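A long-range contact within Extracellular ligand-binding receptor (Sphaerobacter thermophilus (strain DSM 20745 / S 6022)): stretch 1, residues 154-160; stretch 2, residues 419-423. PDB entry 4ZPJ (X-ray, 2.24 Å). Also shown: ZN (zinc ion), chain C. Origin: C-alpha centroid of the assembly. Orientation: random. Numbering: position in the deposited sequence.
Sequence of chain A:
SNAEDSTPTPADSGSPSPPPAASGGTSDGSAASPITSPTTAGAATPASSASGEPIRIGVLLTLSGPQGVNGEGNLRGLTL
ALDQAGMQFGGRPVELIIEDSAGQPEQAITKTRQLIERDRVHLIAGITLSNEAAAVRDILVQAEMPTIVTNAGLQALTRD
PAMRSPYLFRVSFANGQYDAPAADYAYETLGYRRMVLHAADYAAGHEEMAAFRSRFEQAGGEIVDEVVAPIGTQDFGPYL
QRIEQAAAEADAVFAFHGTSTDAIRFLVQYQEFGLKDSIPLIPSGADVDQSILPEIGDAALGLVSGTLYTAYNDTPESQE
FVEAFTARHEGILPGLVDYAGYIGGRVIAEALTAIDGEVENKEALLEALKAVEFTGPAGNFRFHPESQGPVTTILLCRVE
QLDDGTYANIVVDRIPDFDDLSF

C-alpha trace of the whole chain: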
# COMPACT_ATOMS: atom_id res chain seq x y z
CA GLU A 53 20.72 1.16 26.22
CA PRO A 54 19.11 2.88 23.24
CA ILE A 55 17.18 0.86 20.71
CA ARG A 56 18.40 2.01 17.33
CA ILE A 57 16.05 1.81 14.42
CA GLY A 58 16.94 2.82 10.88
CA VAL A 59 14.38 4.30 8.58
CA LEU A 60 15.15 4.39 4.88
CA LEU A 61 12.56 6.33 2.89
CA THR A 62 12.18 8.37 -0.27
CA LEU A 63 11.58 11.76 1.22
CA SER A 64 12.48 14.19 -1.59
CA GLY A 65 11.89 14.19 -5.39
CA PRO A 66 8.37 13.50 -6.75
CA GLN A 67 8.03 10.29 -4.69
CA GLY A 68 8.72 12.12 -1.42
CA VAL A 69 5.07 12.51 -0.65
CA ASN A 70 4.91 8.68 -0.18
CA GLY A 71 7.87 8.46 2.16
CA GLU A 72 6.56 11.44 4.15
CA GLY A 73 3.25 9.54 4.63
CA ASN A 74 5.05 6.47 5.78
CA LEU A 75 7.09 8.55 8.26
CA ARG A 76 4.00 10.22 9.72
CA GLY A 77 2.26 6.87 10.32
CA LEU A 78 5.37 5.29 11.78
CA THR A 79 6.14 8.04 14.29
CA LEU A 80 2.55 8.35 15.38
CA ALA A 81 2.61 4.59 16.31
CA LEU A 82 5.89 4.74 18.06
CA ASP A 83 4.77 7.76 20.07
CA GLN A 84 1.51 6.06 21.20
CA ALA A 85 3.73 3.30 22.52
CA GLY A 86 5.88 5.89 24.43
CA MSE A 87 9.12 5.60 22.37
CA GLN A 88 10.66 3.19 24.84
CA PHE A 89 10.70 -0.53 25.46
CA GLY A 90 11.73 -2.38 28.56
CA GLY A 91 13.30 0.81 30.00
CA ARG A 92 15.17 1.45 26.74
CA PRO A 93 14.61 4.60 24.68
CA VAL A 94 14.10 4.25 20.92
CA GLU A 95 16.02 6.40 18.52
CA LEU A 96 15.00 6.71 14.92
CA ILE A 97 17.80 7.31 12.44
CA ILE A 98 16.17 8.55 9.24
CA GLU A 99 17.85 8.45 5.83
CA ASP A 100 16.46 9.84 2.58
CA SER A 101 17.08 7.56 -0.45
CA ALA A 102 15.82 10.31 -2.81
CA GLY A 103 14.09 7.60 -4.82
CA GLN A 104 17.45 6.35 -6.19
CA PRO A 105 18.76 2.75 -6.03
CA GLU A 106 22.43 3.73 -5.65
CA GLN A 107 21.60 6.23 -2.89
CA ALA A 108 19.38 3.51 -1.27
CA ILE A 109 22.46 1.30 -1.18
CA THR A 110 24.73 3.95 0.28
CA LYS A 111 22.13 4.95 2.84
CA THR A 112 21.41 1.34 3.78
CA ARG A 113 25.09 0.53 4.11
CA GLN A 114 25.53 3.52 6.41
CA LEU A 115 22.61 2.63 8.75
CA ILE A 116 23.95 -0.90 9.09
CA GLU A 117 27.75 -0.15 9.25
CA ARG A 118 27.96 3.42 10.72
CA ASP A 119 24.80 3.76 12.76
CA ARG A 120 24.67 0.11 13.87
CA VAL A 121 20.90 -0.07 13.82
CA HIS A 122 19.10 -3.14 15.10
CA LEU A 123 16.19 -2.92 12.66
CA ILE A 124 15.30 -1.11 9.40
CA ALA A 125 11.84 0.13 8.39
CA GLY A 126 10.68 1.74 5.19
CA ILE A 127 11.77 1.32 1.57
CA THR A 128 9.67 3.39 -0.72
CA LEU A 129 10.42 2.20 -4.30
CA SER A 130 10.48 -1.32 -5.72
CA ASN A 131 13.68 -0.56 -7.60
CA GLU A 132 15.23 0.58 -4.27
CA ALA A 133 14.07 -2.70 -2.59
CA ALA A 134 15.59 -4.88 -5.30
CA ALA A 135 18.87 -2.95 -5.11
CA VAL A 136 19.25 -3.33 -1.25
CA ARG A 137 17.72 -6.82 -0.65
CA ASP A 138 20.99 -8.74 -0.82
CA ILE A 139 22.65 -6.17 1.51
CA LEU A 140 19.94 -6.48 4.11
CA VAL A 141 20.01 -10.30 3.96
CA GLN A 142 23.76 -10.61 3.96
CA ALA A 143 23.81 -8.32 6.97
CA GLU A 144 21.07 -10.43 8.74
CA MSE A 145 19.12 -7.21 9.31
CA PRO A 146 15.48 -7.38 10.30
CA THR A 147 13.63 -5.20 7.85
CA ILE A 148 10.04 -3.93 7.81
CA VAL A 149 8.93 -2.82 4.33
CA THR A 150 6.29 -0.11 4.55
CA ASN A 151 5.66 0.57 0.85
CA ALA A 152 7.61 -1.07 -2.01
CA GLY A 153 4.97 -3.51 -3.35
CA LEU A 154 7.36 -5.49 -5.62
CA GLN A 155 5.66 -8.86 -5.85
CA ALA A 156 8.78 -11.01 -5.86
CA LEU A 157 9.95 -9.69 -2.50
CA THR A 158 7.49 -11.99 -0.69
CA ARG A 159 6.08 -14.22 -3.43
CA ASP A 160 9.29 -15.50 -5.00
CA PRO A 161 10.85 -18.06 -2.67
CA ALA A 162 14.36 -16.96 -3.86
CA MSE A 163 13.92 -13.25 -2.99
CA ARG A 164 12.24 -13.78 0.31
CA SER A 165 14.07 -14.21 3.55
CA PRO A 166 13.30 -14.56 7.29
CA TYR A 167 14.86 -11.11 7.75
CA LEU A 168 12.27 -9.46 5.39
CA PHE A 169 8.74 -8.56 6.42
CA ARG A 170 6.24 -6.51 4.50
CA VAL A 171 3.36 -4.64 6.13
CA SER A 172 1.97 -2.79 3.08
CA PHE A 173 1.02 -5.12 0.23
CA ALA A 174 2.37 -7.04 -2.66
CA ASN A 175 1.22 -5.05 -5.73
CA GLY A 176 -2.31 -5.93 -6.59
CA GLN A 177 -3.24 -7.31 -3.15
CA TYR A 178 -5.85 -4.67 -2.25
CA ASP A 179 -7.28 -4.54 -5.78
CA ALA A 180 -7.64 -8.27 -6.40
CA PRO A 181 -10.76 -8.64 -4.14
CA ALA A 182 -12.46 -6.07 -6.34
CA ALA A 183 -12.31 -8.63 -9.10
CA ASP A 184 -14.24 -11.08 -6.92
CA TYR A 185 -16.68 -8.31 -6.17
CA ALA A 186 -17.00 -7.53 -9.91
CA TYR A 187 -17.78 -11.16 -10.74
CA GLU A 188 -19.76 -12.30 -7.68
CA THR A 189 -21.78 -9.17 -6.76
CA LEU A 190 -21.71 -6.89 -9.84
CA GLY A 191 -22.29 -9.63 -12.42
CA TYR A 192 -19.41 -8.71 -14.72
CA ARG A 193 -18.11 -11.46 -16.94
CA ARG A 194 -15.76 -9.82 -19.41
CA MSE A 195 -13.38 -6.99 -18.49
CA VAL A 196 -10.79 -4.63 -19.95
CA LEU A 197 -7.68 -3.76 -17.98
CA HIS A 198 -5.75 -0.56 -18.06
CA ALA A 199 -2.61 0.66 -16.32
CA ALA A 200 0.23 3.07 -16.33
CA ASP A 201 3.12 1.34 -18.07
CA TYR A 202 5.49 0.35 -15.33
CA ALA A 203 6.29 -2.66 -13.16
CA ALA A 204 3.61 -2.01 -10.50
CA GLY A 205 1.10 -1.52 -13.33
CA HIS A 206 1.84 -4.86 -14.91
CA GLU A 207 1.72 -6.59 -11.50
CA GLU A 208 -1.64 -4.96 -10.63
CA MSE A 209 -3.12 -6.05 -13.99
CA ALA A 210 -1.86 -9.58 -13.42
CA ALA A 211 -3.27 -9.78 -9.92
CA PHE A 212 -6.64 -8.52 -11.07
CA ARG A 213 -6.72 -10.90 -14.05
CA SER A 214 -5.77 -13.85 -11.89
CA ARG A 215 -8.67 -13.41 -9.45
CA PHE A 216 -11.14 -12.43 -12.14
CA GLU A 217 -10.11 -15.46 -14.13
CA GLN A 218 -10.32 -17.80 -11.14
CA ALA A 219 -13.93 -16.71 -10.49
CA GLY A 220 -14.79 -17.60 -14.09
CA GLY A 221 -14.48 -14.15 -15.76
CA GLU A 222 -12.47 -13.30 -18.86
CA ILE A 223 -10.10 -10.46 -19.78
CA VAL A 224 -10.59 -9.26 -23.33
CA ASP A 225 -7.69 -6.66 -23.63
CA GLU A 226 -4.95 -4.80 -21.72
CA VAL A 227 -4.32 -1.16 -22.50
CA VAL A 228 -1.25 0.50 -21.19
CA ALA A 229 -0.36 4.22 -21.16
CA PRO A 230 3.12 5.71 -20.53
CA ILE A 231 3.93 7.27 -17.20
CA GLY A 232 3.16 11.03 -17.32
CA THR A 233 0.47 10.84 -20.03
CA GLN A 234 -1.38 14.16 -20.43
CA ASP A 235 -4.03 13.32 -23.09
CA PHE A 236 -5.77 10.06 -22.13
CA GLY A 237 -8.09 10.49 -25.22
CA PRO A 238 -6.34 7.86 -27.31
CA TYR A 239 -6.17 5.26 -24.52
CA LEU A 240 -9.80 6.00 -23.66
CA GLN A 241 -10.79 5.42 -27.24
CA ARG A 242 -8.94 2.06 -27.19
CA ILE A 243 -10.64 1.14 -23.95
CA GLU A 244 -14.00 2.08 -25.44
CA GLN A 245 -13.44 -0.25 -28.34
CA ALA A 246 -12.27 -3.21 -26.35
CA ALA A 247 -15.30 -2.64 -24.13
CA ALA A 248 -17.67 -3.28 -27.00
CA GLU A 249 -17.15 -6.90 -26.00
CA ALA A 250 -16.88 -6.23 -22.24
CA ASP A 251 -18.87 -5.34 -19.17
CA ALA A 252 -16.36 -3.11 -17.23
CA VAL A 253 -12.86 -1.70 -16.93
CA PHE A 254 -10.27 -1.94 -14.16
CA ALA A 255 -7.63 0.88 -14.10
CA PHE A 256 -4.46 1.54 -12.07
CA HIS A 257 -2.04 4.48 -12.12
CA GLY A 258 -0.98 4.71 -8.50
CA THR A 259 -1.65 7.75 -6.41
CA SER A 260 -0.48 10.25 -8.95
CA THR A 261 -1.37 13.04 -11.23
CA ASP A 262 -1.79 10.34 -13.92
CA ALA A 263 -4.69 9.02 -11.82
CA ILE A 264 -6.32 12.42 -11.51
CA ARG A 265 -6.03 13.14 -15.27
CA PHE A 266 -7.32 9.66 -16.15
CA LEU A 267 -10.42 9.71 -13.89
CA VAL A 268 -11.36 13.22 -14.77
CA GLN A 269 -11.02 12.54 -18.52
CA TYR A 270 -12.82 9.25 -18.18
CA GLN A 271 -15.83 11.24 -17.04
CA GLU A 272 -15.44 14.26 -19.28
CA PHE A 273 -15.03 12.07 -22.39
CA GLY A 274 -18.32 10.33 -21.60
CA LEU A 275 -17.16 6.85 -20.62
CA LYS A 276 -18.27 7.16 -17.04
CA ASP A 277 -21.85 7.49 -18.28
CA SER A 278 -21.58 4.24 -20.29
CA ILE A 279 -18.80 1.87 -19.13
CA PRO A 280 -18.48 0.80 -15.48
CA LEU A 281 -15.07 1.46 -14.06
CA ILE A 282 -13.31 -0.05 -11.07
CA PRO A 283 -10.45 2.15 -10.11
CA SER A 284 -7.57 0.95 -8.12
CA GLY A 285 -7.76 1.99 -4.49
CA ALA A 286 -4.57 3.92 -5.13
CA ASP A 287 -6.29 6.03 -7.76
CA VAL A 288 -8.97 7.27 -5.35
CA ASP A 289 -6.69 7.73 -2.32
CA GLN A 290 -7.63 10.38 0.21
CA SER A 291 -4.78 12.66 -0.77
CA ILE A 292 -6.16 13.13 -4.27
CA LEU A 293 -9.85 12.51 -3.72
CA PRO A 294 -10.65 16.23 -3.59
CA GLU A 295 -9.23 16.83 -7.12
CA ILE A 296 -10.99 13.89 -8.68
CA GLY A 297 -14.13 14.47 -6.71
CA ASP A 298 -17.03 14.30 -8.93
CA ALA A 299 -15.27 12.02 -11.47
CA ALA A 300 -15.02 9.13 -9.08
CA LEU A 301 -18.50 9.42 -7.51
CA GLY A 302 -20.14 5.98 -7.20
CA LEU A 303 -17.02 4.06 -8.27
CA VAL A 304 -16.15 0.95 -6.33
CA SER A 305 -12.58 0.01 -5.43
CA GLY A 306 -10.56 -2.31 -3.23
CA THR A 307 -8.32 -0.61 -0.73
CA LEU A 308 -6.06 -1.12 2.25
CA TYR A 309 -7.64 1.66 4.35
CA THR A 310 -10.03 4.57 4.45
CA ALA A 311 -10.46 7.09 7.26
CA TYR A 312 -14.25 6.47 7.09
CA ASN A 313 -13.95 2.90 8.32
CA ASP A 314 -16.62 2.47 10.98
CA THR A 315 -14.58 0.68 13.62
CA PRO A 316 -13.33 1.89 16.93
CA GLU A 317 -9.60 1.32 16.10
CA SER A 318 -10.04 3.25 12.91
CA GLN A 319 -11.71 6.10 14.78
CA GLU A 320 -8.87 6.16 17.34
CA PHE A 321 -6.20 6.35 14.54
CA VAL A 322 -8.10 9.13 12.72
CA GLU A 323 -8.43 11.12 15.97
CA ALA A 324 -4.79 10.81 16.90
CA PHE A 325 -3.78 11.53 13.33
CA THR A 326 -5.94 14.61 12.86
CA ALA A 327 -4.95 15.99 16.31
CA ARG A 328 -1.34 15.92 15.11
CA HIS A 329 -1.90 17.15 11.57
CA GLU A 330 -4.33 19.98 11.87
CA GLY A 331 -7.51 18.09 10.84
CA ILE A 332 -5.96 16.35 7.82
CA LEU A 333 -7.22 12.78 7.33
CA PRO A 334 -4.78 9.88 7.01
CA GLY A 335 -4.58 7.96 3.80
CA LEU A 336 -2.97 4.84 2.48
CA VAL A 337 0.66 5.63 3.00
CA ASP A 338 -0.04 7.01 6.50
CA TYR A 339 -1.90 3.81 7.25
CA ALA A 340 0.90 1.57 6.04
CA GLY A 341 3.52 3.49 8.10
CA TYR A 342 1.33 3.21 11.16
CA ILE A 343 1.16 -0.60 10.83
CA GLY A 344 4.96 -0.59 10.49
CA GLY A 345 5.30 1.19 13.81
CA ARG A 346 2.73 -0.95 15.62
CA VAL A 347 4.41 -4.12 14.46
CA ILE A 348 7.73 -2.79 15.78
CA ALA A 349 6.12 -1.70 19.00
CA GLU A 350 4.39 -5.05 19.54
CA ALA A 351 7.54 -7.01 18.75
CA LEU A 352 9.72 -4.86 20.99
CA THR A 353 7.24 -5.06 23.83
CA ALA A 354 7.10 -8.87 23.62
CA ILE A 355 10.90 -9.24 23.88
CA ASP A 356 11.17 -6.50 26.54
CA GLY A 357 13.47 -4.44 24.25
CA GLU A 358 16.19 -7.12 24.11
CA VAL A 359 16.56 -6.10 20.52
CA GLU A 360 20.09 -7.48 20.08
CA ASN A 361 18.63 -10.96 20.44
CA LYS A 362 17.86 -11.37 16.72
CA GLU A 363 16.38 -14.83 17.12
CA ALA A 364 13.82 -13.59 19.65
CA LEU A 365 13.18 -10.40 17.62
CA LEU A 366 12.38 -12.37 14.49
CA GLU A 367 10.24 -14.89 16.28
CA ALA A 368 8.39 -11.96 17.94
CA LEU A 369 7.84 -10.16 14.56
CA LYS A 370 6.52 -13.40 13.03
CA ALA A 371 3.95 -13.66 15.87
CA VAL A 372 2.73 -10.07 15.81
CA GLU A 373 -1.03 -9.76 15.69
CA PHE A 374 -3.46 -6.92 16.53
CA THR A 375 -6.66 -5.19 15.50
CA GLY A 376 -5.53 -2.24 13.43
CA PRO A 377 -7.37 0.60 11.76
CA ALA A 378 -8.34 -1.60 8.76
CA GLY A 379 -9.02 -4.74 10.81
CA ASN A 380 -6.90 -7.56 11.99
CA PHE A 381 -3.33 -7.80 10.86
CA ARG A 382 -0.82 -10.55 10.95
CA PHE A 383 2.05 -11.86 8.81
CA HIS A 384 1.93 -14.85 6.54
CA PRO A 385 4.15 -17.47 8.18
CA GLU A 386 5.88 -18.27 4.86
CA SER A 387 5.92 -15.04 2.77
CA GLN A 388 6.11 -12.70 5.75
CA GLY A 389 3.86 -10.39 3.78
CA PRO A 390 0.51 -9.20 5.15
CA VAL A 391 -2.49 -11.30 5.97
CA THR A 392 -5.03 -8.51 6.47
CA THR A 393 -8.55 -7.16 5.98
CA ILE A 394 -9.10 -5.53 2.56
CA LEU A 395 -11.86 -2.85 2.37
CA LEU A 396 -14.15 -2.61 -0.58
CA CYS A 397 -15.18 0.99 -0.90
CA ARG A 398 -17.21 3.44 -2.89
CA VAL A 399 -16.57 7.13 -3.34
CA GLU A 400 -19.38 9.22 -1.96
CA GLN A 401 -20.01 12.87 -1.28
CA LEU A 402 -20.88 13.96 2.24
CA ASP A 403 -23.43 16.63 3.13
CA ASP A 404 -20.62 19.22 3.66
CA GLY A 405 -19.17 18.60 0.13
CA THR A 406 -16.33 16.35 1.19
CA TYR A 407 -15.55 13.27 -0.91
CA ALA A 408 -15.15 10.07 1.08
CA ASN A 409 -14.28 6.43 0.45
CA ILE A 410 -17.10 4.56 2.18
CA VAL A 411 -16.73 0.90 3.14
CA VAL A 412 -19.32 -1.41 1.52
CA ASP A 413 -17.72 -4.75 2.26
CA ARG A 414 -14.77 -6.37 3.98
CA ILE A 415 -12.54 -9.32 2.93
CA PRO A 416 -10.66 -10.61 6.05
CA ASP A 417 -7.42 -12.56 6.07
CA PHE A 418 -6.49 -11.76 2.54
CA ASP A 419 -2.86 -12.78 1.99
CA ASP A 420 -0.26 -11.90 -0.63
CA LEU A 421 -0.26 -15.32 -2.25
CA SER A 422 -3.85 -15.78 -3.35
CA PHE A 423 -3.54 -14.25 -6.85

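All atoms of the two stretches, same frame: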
# COMPACT_ATOMS: atom_id res chain seq x y z
N LEU A 154 6.66 -4.44 -4.82
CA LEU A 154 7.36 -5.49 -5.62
C LEU A 154 6.96 -6.94 -5.27
O LEU A 154 7.28 -7.45 -4.19
CB LEU A 154 8.89 -5.34 -5.42
CG LEU A 154 9.76 -6.23 -6.31
CD1 LEU A 154 9.56 -5.87 -7.78
CD2 LEU A 154 11.25 -6.15 -5.96
N GLN A 155 6.28 -7.60 -6.19
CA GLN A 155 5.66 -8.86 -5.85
C GLN A 155 6.66 -9.91 -5.41
O GLN A 155 6.46 -10.58 -4.40
CB GLN A 155 4.83 -9.41 -7.01
CG GLN A 155 3.38 -8.92 -7.05
CD GLN A 155 2.66 -9.43 -8.30
OE1 GLN A 155 3.29 -10.05 -9.16
NE2 GLN A 155 1.34 -9.15 -8.43
N ALA A 156 7.74 -10.04 -6.16
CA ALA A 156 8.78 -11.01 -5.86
C ALA A 156 9.29 -10.94 -4.41
O ALA A 156 9.70 -11.95 -3.85
CB ALA A 156 9.93 -10.87 -6.84
N LEU A 157 9.28 -9.77 -3.78
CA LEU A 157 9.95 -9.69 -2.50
C LEU A 157 9.39 -10.68 -1.49
O LEU A 157 10.13 -11.16 -0.65
CB LEU A 157 9.88 -8.28 -1.94
CG LEU A 157 10.79 -7.96 -0.76
CD1 LEU A 157 12.25 -8.04 -1.24
CD2 LEU A 157 10.43 -6.58 -0.22
N THR A 158 8.10 -10.99 -1.57
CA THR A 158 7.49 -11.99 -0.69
C THR A 158 6.99 -13.25 -1.42
O THR A 158 6.87 -14.33 -0.81
CB THR A 158 6.31 -11.38 0.18
OG1 THR A 158 5.29 -10.75 -0.64
CG2 THR A 158 6.83 -10.38 1.19
N ARG A 159 6.67 -13.13 -2.69
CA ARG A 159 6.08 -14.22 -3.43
C ARG A 159 7.07 -15.18 -4.09
O ARG A 159 6.76 -16.34 -4.31
CB ARG A 159 5.11 -13.63 -4.45
CG ARG A 159 3.87 -13.09 -3.79
CD ARG A 159 3.12 -12.09 -4.62
NE ARG A 159 2.77 -12.61 -5.93
CZ ARG A 159 1.70 -13.35 -6.18
NH1 ARG A 159 1.51 -13.77 -7.41
NH2 ARG A 159 0.84 -13.67 -5.22
N ASP A 160 8.25 -14.68 -4.42
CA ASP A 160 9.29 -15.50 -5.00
C ASP A 160 10.09 -16.10 -3.87
O ASP A 160 10.74 -15.36 -3.14
CB ASP A 160 10.20 -14.64 -5.92
CG ASP A 160 11.26 -15.47 -6.67
OD1 ASP A 160 11.55 -16.65 -6.30
OD2 ASP A 160 11.86 -14.92 -7.62
N ASP A 419 -4.31 -12.74 2.02
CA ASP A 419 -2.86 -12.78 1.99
C ASP A 419 -2.26 -12.40 0.64
O ASP A 419 -3.00 -12.18 -0.33
CB ASP A 419 -2.33 -14.12 2.46
CG ASP A 419 -2.75 -15.29 1.60
OD1 ASP A 419 -2.76 -15.22 0.34
OD2 ASP A 419 -3.03 -16.33 2.22
N ASP A 420 -0.94 -12.35 0.58
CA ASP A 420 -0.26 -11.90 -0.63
C ASP A 420 0.07 -13.06 -1.60
O ASP A 420 0.87 -12.93 -2.50
CB ASP A 420 1.00 -11.06 -0.28
CG ASP A 420 2.03 -11.83 0.52
OD1 ASP A 420 1.70 -12.89 1.09
OD2 ASP A 420 3.17 -11.34 0.64
N LEU A 421 -0.59 -14.19 -1.45
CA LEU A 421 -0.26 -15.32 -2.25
C LEU A 421 -1.44 -15.79 -3.03
O LEU A 421 -1.32 -16.77 -3.72
CB LEU A 421 0.19 -16.46 -1.35
CG LEU A 421 1.45 -16.29 -0.52
CD1 LEU A 421 1.54 -17.44 0.48
CD2 LEU A 421 2.63 -16.31 -1.46
N SER A 422 -2.59 -15.13 -2.94
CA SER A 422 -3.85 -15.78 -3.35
C SER A 422 -4.31 -15.23 -4.72
O SER A 422 -5.50 -15.06 -4.98
CB SER A 422 -4.90 -15.59 -2.23
OG SER A 422 -4.90 -14.22 -1.76
N PHE A 423 -3.34 -14.94 -5.58
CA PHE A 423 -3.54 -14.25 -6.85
C PHE A 423 -2.24 -14.31 -7.66
O PHE A 423 -1.21 -14.78 -7.14
CB PHE A 423 -4.04 -12.79 -6.67
CG PHE A 423 -3.11 -11.89 -5.88
CD1 PHE A 423 -2.04 -11.26 -6.49
CD2 PHE A 423 -3.31 -11.68 -4.53
CE1 PHE A 423 -1.16 -10.47 -5.78
CE2 PHE A 423 -2.45 -10.86 -3.81
CZ PHE A 423 -1.36 -10.26 -4.46
OXT PHE A 423 -2.23 -13.92 -8.83
ZN ZN C . -3.92 -18.07 1.39

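How does Arg-159 reach the chain terminus from a helix that does not aim it there? Its CA-to-CB bond points sideways to the other stretch. With chi1 at m and chi2 at t it runs outward, a bend at chi3 (p) brings the guanidinium to the C-terminal residues, and chi4 of 84° turns its plane. Arg-159 NH2 donates to Asp-420 O at 2.8 Å, nearly straight at 166°. Arg-159 NH1 and NH2 both donate to Phe-423 O, at 2.9 and 3.0 Å, with the more bent angles expected when one oxygen serves two nitrogens.

What does the ring of Phe-423 add? It lies flat against the Arg-159 guanidinium, the planes only 3° apart and the centres 4.7 Å, a cation-pi stack. Chi1 at p and chi2 at 83° place the ring over one guanidinium face, while Asp-420 O sits at the guanidinium edge, so stacking and hydrogen bonding do not compete. Gln-155, extended through chi2 at t, brings NE2 to 3.9 Å from Phe-423 CE1, at the ring's edge.

Why does Thr-158 take the p rotamer? Its CA-to-CB bond already points toward the other stretch, and chi1 of 55° sets Thr-158 OG1 2.5 Å from Asp-420 OD2, a very short hydrogen bond donated by the threonine. Asp-420 starts sideways, but chi1 at p carries its carboxylate across to the hydroxyl.

What holds the tail in shape for these contacts? Asp-419, itself out of reach of the helix, accepts at OD1 from Leu-421 N at 3.0 Å and from Ser-422 OG at 3.2 Å, tying Leu-421 and Ser-422 back to Asp-419, while its OD2 binds ZN at 2.1 Å. Leu-421 then lays CD2 4.2 Å from Arg-159 CG, packing against the aliphatic part of the arginine.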